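Local coordinates for protein NADP-dependent glyceraldehyde-3-phosphate dehydrogenase (Bacillus halodurans, PDB 3PRL) that probably catalyses the NADP-dependent, non-phosphorylating oxidation of glyceraldehyde 3-phosphate, as a tetrameric member of the aldehyde dehydrogenase family, at residues V74-E85 and A114-L125; A171-N181 and Q464-T474. All blocks are in the same frame, centred on the assembly; numbering follows the deposited sequence. Where two conformers were deposited one is given.

Contact 1: residues V74-E85 and A114-L125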
loop_
_atom_site.group_PDB
_atom_site.type_symbol
_atom_site.label_atom_id
_atom_site.label_comp_id
_atom_site.label_asym_id
_atom_site.label_seq_id
_atom_site.Cartn_x
_atom_site.Cartn_y
_atom_site.Cartn_z
ATOM N N VAL D 74 9.267 -20.127 -0.605
ATOM C CA VAL D 74 8.575 -20.078 -1.912
ATOM C C VAL D 74 9.050 -21.128 -2.930
ATOM O O VAL D 74 8.262 -21.564 -3.774
ATOM C CB VAL D 74 8.597 -18.669 -2.593
ATOM C CG1 VAL D 74 8.394 -17.572 -1.571
ATOM C CG2 VAL D 74 9.877 -18.463 -3.377
ATOM N N ASP D 75 10.327 -21.511 -2.867
ATOM C CA ASP D 75 10.871 -22.484 -3.810
ATOM C C ASP D 75 10.183 -23.835 -3.611
ATOM O O ASP D 75 9.951 -24.554 -4.574
ATOM C CB ASP D 75 12.387 -22.641 -3.664
ATOM C CG ASP D 75 13.163 -21.365 -4.018
ATOM O OD1 ASP D 75 12.874 -20.732 -5.067
ATOM O OD2 ASP D 75 14.082 -21.012 -3.240
ATOM N N LEU D 76 9.870 -24.165 -2.354
ATOM C CA LEU D 76 9.124 -25.389 -2.025
ATOM C C LEU D 76 7.731 -25.368 -2.641
ATOM O O LEU D 76 7.229 -26.397 -3.097
ATOM C CB LEU D 76 9.040 -25.616 -0.507
ATOM C CG LEU D 76 8.233 -26.848 -0.018
ATOM C CD1 LEU D 76 8.788 -28.178 -0.569
ATOM C CD2 LEU D 76 8.100 -26.902 1.510
ATOM N N LEU D 77 7.112 -24.199 -2.657
ATOM C CA LEU D 77 5.785 -24.061 -3.232
ATOM C C LEU D 77 5.840 -24.274 -4.735
ATOM O O LEU D 77 5.095 -25.092 -5.245
ATOM C CB LEU D 77 5.136 -22.717 -2.858
ATOM C CG LEU D 77 4.249 -22.717 -1.608
ATOM C CD1 LEU D 77 4.999 -23.118 -0.336
ATOM C CD2 LEU D 77 3.559 -21.350 -1.419
ATOM N N TYR D 78 6.738 -23.545 -5.408
ATOM C CA TYR D 78 6.996 -23.698 -6.836
ATOM C C TYR D 78 7.165 -25.180 -7.176
ATOM O O TYR D 78 6.517 -25.690 -8.080
ATOM C CB TYR D 78 8.271 -22.942 -7.263
ATOM C CG TYR D 78 8.225 -21.421 -7.185
ATOM C CD1 TYR D 78 7.020 -20.734 -7.197
ATOM C CD2 TYR D 78 9.402 -20.674 -7.149
ATOM C CE1 TYR D 78 6.977 -19.349 -7.141
ATOM C CE2 TYR D 78 9.373 -19.284 -7.094
ATOM C CZ TYR D 78 8.153 -18.627 -7.088
ATOM O OH TYR D 78 8.107 -17.250 -7.034
ATOM N N ALA D 79 8.041 -25.863 -6.427
ATOM C CA ALA D 79 8.342 -27.296 -6.649
ATOM C C ALA D 79 7.114 -28.182 -6.502
ATOM O O ALA D 79 6.896 -29.098 -7.294
ATOM C CB ALA D 79 9.444 -27.777 -5.705
ATOM N N TRP D 80 6.306 -27.883 -5.489
ATOM C CA TRP D 80 5.074 -28.618 -5.241
ATOM C C TRP D 80 4.116 -28.409 -6.407
ATOM O O TRP D 80 3.531 -29.359 -6.898
ATOM C CB TRP D 80 4.467 -28.135 -3.924
ATOM C CG TRP D 80 3.166 -28.740 -3.512
ATOM C CD1 TRP D 80 2.671 -29.973 -3.843
ATOM C CD2 TRP D 80 2.205 -28.145 -2.637
ATOM N NE1 TRP D 80 1.457 -30.169 -3.238
ATOM C CE2 TRP D 80 1.147 -29.065 -2.490
ATOM C CE3 TRP D 80 2.144 -26.925 -1.952
ATOM C CZ2 TRP D 80 0.029 -28.797 -1.697
ATOM C CZ3 TRP D 80 1.038 -26.655 -1.175
ATOM C CH2 TRP D 80 -0.002 -27.588 -1.046
ATOM N N ALA D 81 3.982 -27.155 -6.842
ATOM C CA ALA D 81 3.099 -26.789 -7.952
ATOM C C ALA D 81 3.495 -27.526 -9.222
ATOM O O ALA D 81 2.628 -28.075 -9.922
ATOM C CB ALA D 81 3.124 -25.309 -8.179
ATOM N N ASP D 82 4.798 -27.538 -9.509
ATOM C CA ASP D 82 5.317 -28.251 -10.679
ATOM C C ASP D 82 4.931 -29.731 -10.660
ATOM O O ASP D 82 4.416 -30.254 -11.649
ATOM C CB ASP D 82 6.845 -28.106 -10.796
ATOM C CG ASP D 82 7.305 -26.649 -10.843
ATOM O OD1 ASP D 82 6.461 -25.727 -10.887
ATOM O OD2 ASP D 82 8.530 -26.425 -10.829
ATOM N N LEU D 83 5.182 -30.392 -9.534
ATOM C CA LEU D 83 4.859 -31.808 -9.393
ATOM C C LEU D 83 3.358 -32.079 -9.498
ATOM O O LEU D 83 2.970 -33.111 -10.018
ATOM C CB LEU D 83 5.413 -32.397 -8.083
ATOM C CG LEU D 83 6.916 -32.370 -7.766
ATOM C CD1 LEU D 83 7.241 -33.317 -6.599
ATOM C CD2 LEU D 83 7.806 -32.690 -8.971
ATOM N N LEU D 84 2.514 -31.173 -9.000
ATOM C CA LEU D 84 1.066 -31.375 -9.150
ATOM C C LEU D 84 0.664 -31.320 -10.634
ATOM O O LEU D 84 0.014 -32.224 -11.147
ATOM C CB LEU D 84 0.246 -30.389 -8.292
ATOM C CG LEU D 84 0.351 -30.450 -6.753
ATOM C CD1 LEU D 84 -0.330 -29.252 -6.057
ATOM C CD2 LEU D 84 -0.171 -31.735 -6.160
ATOM N N GLU D 85 1.091 -30.267 -11.318
ATOM C CA GLU D 85 0.858 -30.082 -12.751
ATOM C C GLU D 85 1.309 -31.301 -13.560
ATOM O O GLU D 85 0.574 -31.798 -14.418
ATOM C CB GLU D 85 1.630 -28.849 -13.186
ATOM C CG GLU D 85 1.530 -28.449 -14.627
ATOM C CD GLU D 85 2.093 -27.058 -14.803
ATOM O OE1 GLU D 85 3.264 -26.940 -15.227
ATOM O OE2 GLU D 85 1.387 -26.088 -14.456
ATOM N N ALA D 114 -2.187 -25.710 -8.774
ATOM C CA ALA D 114 -0.783 -25.307 -8.976
ATOM C C ALA D 114 -0.673 -23.834 -9.318
ATOM O O ALA D 114 0.279 -23.160 -8.925
ATOM C CB ALA D 114 -0.098 -26.165 -10.055
ATOM N N ASP D 115 -1.670 -23.336 -10.034
ATOM C CA ASP D 115 -1.761 -21.920 -10.334
ATOM C C ASP D 115 -1.959 -21.083 -9.074
ATOM O O ASP D 115 -1.352 -20.010 -8.953
ATOM C CB ASP D 115 -2.880 -21.649 -11.330
ATOM C CG ASP D 115 -2.554 -22.149 -12.729
ATOM O OD1 ASP D 115 -1.369 -22.451 -13.028
ATOM O OD2 ASP D 115 -3.495 -22.224 -13.538
ATOM N N ILE D 116 -2.788 -21.564 -8.143
ATOM C CA ILE D 116 -2.986 -20.883 -6.855
ATOM C C ILE D 116 -1.739 -20.937 -5.975
ATOM O O ILE D 116 -1.409 -19.950 -5.293
ATOM C CB ILE D 116 -4.209 -21.439 -6.057
ATOM C CG1 ILE D 116 -5.523 -20.949 -6.664
ATOM C CG2 ILE D 116 -4.184 -20.963 -4.621
ATOM C CD1 ILE D 116 -6.683 -21.958 -6.490
ATOM N N ILE D 117 -1.054 -22.073 -5.982
ATOM C CA ILE D 117 0.148 -22.258 -5.187
ATOM C C ILE D 117 1.294 -21.353 -5.684
ATOM O O ILE D 117 2.027 -20.787 -4.872
ATOM C CB ILE D 117 0.566 -23.750 -5.151
ATOM C CG1 ILE D 117 -0.474 -24.576 -4.373
ATOM C CG2 ILE D 117 1.982 -23.947 -4.579
ATOM C CD1 ILE D 117 -0.408 -26.036 -4.655
ATOM N N ARG D 118 1.442 -21.206 -7.005
ATOM C CA ARG D 118 2.519 -20.354 -7.534
ATOM C C ARG D 118 2.268 -18.882 -7.231
ATOM O O ARG D 118 3.166 -18.173 -6.801
ATOM C CB ARG D 118 2.729 -20.589 -9.028
ATOM C CG ARG D 118 3.254 -21.975 -9.333
ATOM C CD ARG D 118 3.992 -21.993 -10.631
ATOM N NE ARG D 118 3.727 -23.221 -11.363
ATOM C CZ ARG D 118 2.728 -23.367 -12.225
ATOM N NH1 ARG D 118 1.893 -22.353 -12.469
ATOM N NH2 ARG D 118 2.568 -24.529 -12.849
ATOM N N HIS D 119 1.030 -18.446 -7.430
ATOM C CA HIS D 119 0.625 -17.055 -7.224
ATOM C C HIS D 119 0.670 -16.630 -5.763
ATOM O O HIS D 119 0.944 -15.466 -5.468
ATOM C CB HIS D 119 -0.769 -16.838 -7.790
ATOM C CG HIS D 119 -1.076 -15.406 -8.082
ATOM N ND1 HIS D 119 -0.883 -14.844 -9.325
ATOM C CD2 HIS D 119 -1.546 -14.418 -7.288
ATOM C CE1 HIS D 119 -1.231 -13.572 -9.286
ATOM N NE2 HIS D 119 -1.631 -13.288 -8.060
ATOM N N THR D 120 0.371 -17.584 -4.874
ATOM C CA THR D 120 0.495 -17.471 -3.422
ATOM C C THR D 120 1.960 -17.316 -3.020
ATOM O O THR D 120 2.295 -16.471 -2.177
ATOM C CB THR D 120 -0.098 -18.752 -2.699
ATOM O OG1 THR D 120 -1.518 -18.814 -2.871
ATOM C CG2 THR D 120 0.186 -18.751 -1.223
ATOM N N ALA D 121 2.811 -18.193 -3.559
ATOM C CA ALA D 121 4.271 -18.073 -3.365
ATOM C C ALA D 121 4.801 -16.673 -3.716
ATOM O O ALA D 121 5.467 -16.046 -2.878
ATOM C CB ALA D 121 5.008 -19.125 -4.149
ATOM N N ASP D 122 4.502 -16.187 -4.927
ATOM C CA ASP D 122 4.972 -14.851 -5.380
ATOM C C ASP D 122 4.380 -13.736 -4.493
ATOM O O ASP D 122 5.028 -12.723 -4.227
ATOM C CB ASP D 122 4.597 -14.533 -6.844
ATOM C CG ASP D 122 4.786 -15.703 -7.810
ATOM O OD1 ASP D 122 5.847 -16.344 -7.800
ATOM O OD2 ASP D 122 3.859 -15.939 -8.637
ATOM N N GLU D 123 3.130 -13.913 -4.067
ATOM C CA GLU D 123 2.487 -12.911 -3.213
ATOM C C GLU D 123 3.168 -12.793 -1.849
ATOM O O GLU D 123 3.232 -11.702 -1.266
ATOM C CB GLU D 123 0.997 -13.187 -3.064
ATOM C CG GLU D 123 0.188 -12.012 -2.507
ATOM C CD GLU D 123 0.081 -10.831 -3.468
ATOM O OE1 GLU D 123 0.307 -9.693 -3.033
ATOM O OE2 GLU D 123 -0.236 -11.031 -4.656
ATOM N N ALA D 124 3.699 -13.910 -1.355
ATOM C CA ALA D 124 4.409 -13.906 -0.081
ATOM C C ALA D 124 5.716 -13.113 -0.165
ATOM O O ALA D 124 6.052 -12.351 0.750
ATOM C CB ALA D 124 4.657 -15.309 0.406
ATOM N N LEU D 125 6.432 -13.292 -1.268
ATOM C CA LEU D 125 7.636 -12.514 -1.572
ATOM C C LEU D 125 7.400 -11.004 -1.516
ATOM O O LEU D 125 8.346 -10.224 -1.405
ATOM C CB LEU D 125 8.137 -12.840 -2.973
ATOM C CG LEU D 125 8.941 -14.111 -3.247
ATOM C CD1 LEU D 125 9.442 -14.037 -4.674
ATOM C CD2 LEU D 125 10.100 -14.308 -2.242
#

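Contact 2: residues A171-N181 and Q464-T474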
loop_
_atom_site.group_PDB
_atom_site.type_symbol
_atom_site.label_atom_id
_atom_site.label_comp_id
_atom_site.label_asym_id
_atom_site.label_seq_id
_atom_site.Cartn_x
_atom_site.Cartn_y
_atom_site.Cartn_z
ATOM N N ALA D 171 -5.324 -24.272 -1.117
ATOM C CA ALA D 171 -5.664 -22.867 -0.881
ATOM C C ALA D 171 -5.434 -22.460 0.583
ATOM O O ALA D 171 -5.351 -21.278 0.883
ATOM C CB ALA D 171 -7.096 -22.616 -1.265
ATOM N N LYS D 172 -5.349 -23.445 1.476
ATOM C CA LYS D 172 -5.119 -23.223 2.917
ATOM C C LYS D 172 -3.699 -23.542 3.311
ATOM O O LYS D 172 -3.075 -22.790 4.063
ATOM C CB LYS D 172 -6.057 -24.087 3.756
ATOM C CG LYS D 172 -7.528 -23.732 3.594
ATOM C CD LYS D 172 -8.422 -24.796 4.237
ATOM C CE LYS D 172 -9.891 -24.430 4.119
ATOM N NZ LYS D 172 -10.233 -24.144 2.697
ATOM N N ILE D 173 -3.191 -24.666 2.808
ATOM C CA ILE D 173 -1.832 -25.100 3.110
ATOM C C ILE D 173 -0.771 -24.143 2.544
ATOM O O ILE D 173 0.134 -23.758 3.278
ATOM C CB ILE D 173 -1.554 -26.561 2.666
ATOM C CG1 ILE D 173 -2.619 -27.516 3.223
ATOM C CG2 ILE D 173 -0.157 -27.022 3.139
ATOM C CD1 ILE D 173 -2.601 -28.897 2.551
ATOM N N ALA D 174 -0.890 -23.733 1.278
ATOM C CA ALA D 174 0.147 -22.875 0.650
ATOM C C ALA D 174 0.387 -21.555 1.372
ATOM O O ALA D 174 1.540 -21.255 1.673
ATOM C CB ALA D 174 -0.133 -22.619 -0.840
ATOM N N PRO D 175 -0.685 -20.750 1.623
ATOM C CA PRO D 175 -0.385 -19.468 2.281
ATOM C C PRO D 175 0.179 -19.665 3.666
ATOM O O PRO D 175 0.999 -18.862 4.117
ATOM C CB PRO D 175 -1.744 -18.752 2.370
ATOM C CG PRO D 175 -2.815 -19.778 1.898
ATOM C CD PRO D 175 -2.070 -20.806 1.086
ATOM N N ALA D 176 -0.274 -20.719 4.338
ATOM C CA ALA D 176 0.195 -21.056 5.683
ATOM C C ALA D 176 1.693 -21.349 5.758
ATOM O O ALA D 176 2.403 -20.777 6.596
ATOM C CB ALA D 176 -0.635 -22.219 6.271
ATOM N N LEU D 177 2.188 -22.212 4.874
ATOM C CA LEU D 177 3.596 -22.620 4.937
ATOM C C LEU D 177 4.519 -21.526 4.448
ATOM O O LEU D 177 5.606 -21.327 5.005
ATOM C CB LEU D 177 3.855 -23.862 4.090
ATOM C CG LEU D 177 2.984 -25.120 4.244
ATOM C CD1 LEU D 177 3.408 -26.117 3.184
ATOM C CD2 LEU D 177 3.068 -25.732 5.625
ATOM N N VAL D 178 4.104 -20.828 3.395
ATOM C CA VAL D 178 4.985 -19.815 2.816
ATOM C C VAL D 178 5.178 -18.610 3.734
ATOM O O VAL D 178 6.183 -17.891 3.617
ATOM C CB VAL D 178 4.557 -19.374 1.406
ATOM C CG1 VAL D 178 3.380 -18.412 1.470
ATOM C CG2 VAL D 178 5.739 -18.743 0.705
ATOM N N THR D 179 4.240 -18.397 4.658
ATOM C CA THR D 179 4.384 -17.281 5.614
ATOM C C THR D 179 5.015 -17.771 6.901
ATOM O O THR D 179 5.162 -17.007 7.864
ATOM C CB THR D 179 3.055 -16.575 5.939
ATOM O OG1 THR D 179 2.180 -17.473 6.627
ATOM C CG2 THR D 179 2.380 -16.042 4.670
ATOM N N GLY D 180 5.376 -19.051 6.924
ATOM C CA GLY D 180 6.214 -19.565 7.992
ATOM C C GLY D 180 5.497 -20.277 9.113
ATOM O O GLY D 180 6.087 -20.530 10.163
ATOM N N ASN D 181 4.222 -20.599 8.887
ATOM C CA ASN D 181 3.435 -21.452 9.795
ATOM C C ASN D 181 3.708 -22.908 9.437
ATOM O O ASN D 181 4.309 -23.181 8.417
ATOM C CB ASN D 181 1.937 -21.162 9.629
ATOM C CG ASN D 181 1.574 -19.718 9.971
ATOM O OD1 ASN D 181 1.358 -19.396 11.137
ATOM N ND2 ASN D 181 1.497 -18.846 8.946
ATOM N N GLN D 464 -10.782 -14.773 2.457
ATOM C CA GLN D 464 -9.795 -15.519 1.682
ATOM C C GLN D 464 -9.499 -14.853 0.346
ATOM O O GLN D 464 -9.758 -13.667 0.146
ATOM C CB GLN D 464 -10.247 -16.971 1.464
ATOM C CG GLN D 464 -9.355 -18.032 2.105
ATOM C CD GLN D 464 -8.332 -18.632 1.133
ATOM O OE1 GLN D 464 -8.277 -18.270 -0.049
ATOM N NE2 GLN D 464 -7.505 -19.539 1.639
ATOM N N GLY D 465 -9.009 -15.653 -0.593
ATOM C CA GLY D 465 -8.399 -15.134 -1.785
ATOM C C GLY D 465 -6.926 -15.099 -1.420
ATOM O O GLY D 465 -6.560 -15.290 -0.249
ATOM N N ILE D 466 -6.074 -14.854 -2.409
ATOM C CA ILE D 466 -4.631 -15.063 -2.229
ATOM C C ILE D 466 -3.991 -14.177 -1.167
ATOM O O ILE D 466 -3.488 -14.697 -0.163
ATOM C CB ILE D 466 -3.854 -14.970 -3.556
ATOM C CG1 ILE D 466 -4.362 -16.016 -4.546
ATOM C CG2 ILE D 466 -2.328 -15.110 -3.312
ATOM C CD1 ILE D 466 -4.272 -17.445 -4.064
ATOM N N LYS D 467 -3.996 -12.859 -1.379
ATOM C CA LYS D 467 -3.426 -11.952 -0.375
ATOM C C LYS D 467 -4.129 -12.005 0.978
ATOM O O LYS D 467 -3.443 -12.111 2.000
ATOM C CB LYS D 467 -3.295 -10.501 -0.838
ATOM C CG LYS D 467 -2.469 -9.632 0.145
ATOM C CD LYS D 467 -2.798 -8.140 0.043
ATOM C CE LYS D 467 -1.848 -7.435 -0.907
ATOM N NZ LYS D 467 -0.794 -6.643 -0.180
ATOM N N PRO D 468 -5.480 -11.901 1.000
ATOM C CA PRO D 468 -6.188 -11.885 2.292
ATOM C C PRO D 468 -5.865 -13.125 3.119
ATOM O O PRO D 468 -5.799 -13.043 4.351
ATOM C CB PRO D 468 -7.676 -11.892 1.886
ATOM C CG PRO D 468 -7.674 -11.236 0.542
ATOM C CD PRO D 468 -6.410 -11.681 -0.125
ATOM N N SER D 469 -5.666 -14.256 2.434
ATOM C CA SER D 469 -5.229 -15.491 3.070
ATOM C C SER D 469 -3.911 -15.312 3.798
ATOM O O SER D 469 -3.782 -15.727 4.944
ATOM C CB SER D 469 -5.100 -16.618 2.037
ATOM O OG SER D 469 -6.406 -16.998 1.631
ATOM N N LEU D 470 -2.935 -14.689 3.144
ATOM C CA LEU D 470 -1.607 -14.500 3.761
ATOM C C LEU D 470 -1.646 -13.720 5.069
ATOM O O LEU D 470 -0.921 -14.063 6.016
ATOM C CB LEU D 470 -0.645 -13.845 2.771
ATOM C CG LEU D 470 -0.332 -14.784 1.608
ATOM C CD1 LEU D 470 0.123 -14.029 0.396
ATOM C CD2 LEU D 470 0.715 -15.773 2.025
ATOM N N LEU D 471 -2.493 -12.682 5.099
ATOM C CA LEU D 471 -2.709 -11.810 6.258
ATOM C C LEU D 471 -3.405 -12.530 7.399
ATOM O O LEU D 471 -3.163 -12.250 8.581
ATOM C CB LEU D 471 -3.561 -10.581 5.855
ATOM C CG LEU D 471 -2.875 -9.338 5.231
ATOM C CD1 LEU D 471 -1.677 -9.657 4.351
ATOM C CD2 LEU D 471 -3.851 -8.441 4.452
ATOM N N SER D 472 -4.305 -13.437 7.043
ATOM C CA SER D 472 -5.019 -14.187 8.055
ATOM C C SER D 472 -4.099 -15.243 8.678
ATOM O O SER D 472 -4.397 -15.772 9.761
ATOM C CB SER D 472 -6.261 -14.826 7.449
ATOM O OG SER D 472 -5.887 -15.789 6.489
ATOM N N MET D 473 -2.972 -15.503 8.011
ATOM C CA MET D 473 -2.002 -16.509 8.448
ATOM C C MET D 473 -0.889 -15.931 9.322
ATOM O O MET D 473 0.010 -16.652 9.754
ATOM C CB MET D 473 -1.353 -17.192 7.239
ATOM C CG MET D 473 -2.321 -17.790 6.219
ATOM S SD MET D 473 -3.043 -19.377 6.684
ATOM C CE MET D 473 -4.285 -19.598 5.412
ATOM N N THR D 474 -0.945 -14.622 9.541
ATOM C CA THR D 474 0.137 -13.895 10.174
ATOM C C THR D 474 -0.443 -12.918 11.190
ATOM O O THR D 474 -1.646 -12.868 11.393
ATOM C CB THR D 474 0.954 -13.088 9.126
ATOM O OG1 THR D 474 0.056 -12.529 8.160
ATOM C CG2 THR D 474 1.980 -13.970 8.408
#

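Contact 1: residues V74-E85 and A114-L125
V74-E85 and A114-L125 are helical segments packed nearly antiparallel, their axes 8.6 Å apart at 167°, with A81 CB against A114 CB and V74 over A121. I117 is the knob, seated among L77, W80, A81 and L84. Its CG1 is anti to the carbonyl carbon (chi1 -67°), which carries CD1 over one face of the indole, 3.7 Å from the centroid of the six-membered ring in a CH-pi contact, while CG2 packs on L77 CB. The indole NE1 is bonded to M198 O of helix 192-204. Toward the other end, in the conformer described, the Y78 hydroxyl donates to D122 OD1 at 2.6 Å, nearly along the C-O axis of the carboxylate, and the ring carbon CE1 rests on A121 CB. The aliphatic part of R118 runs past A81, CG 3.5 Å from its CB. R118 NH2 forms a salt bridge to E85 OE2 at 2.5 Å and NH1 one to D115 OD1, both weak as hydrogen bonds, and D82 OD1 adds a long one to NE at the guanidinium edge. H119 and E123 bond to R126 of a second subunit. The single guanidinium probably offsets the mutual repulsion of D82, E85 and D115.

Contact 2: residues A171-N181 and Q464-T474
M473 contributes more buried surface than any other residue to the contact between A171-N181 and Q464-T474, whose helices cross at -55° with axes 8.7 Å apart. Its chain, bent at chi2 (-78°), lies against the 171-178 helix: SD packs on A176 CB at 3.7 Å and CE on P175 CG at 3.8 Å. The pyrrolidine ring of P175 also meets S469 CB, and L470 CD2 reaches both P175 CB and V178 CG1. Two side-chain amides make the polar links. In the conformer described, Q464 NE2 donates to A171 O at 2.9 Å, the acceptor lying in the amide plane although the donor stands well above the carbonyl plane. N181 ND2 donates to M473 O at 2.8 Å and to A176 O at 3.2 Å, the latter in the carbonyl plane on a lone pair. A176 O also accepts from N181 N, within the Schellman motif that closes the helix, with G180 at positive phi. N181 OD1 is bonded to G154 N of strand 144-159. A leucine in place of N181 would probably leave M473 O without this donor, A176 O with one fewer, and G154 N without its acceptor. Q464 lies close to E259, the predicted active-site residue. Helix 103-124 packs against V178, I466 and L470, strand 182-186 covers I173, A176 and L177, and strand 474-482 leads directly from the contact into the same sheet.

From the N terminus, the chain runs through 74-85 and turns back by way of helix 88-98 and the first turns of helix 103-124 to 114-125, so contact 1 closes a short, almost wholly helical loop. Only afterwards does 171-181 open contact 2, which closes far later, when 464-474 returns after 282 intervening residues. The two loops follow in series, neither nesting nor crossing. In space their centres are 12 Å apart and they touch: I116 and T120 pack on I466, E123 on L470, and A124 on V178. Helix 103-124 therefore joins both, linking helix 70-86 to helices 167-178 and 466-472 beside the sheet that contains strands 144-159 and 182-186.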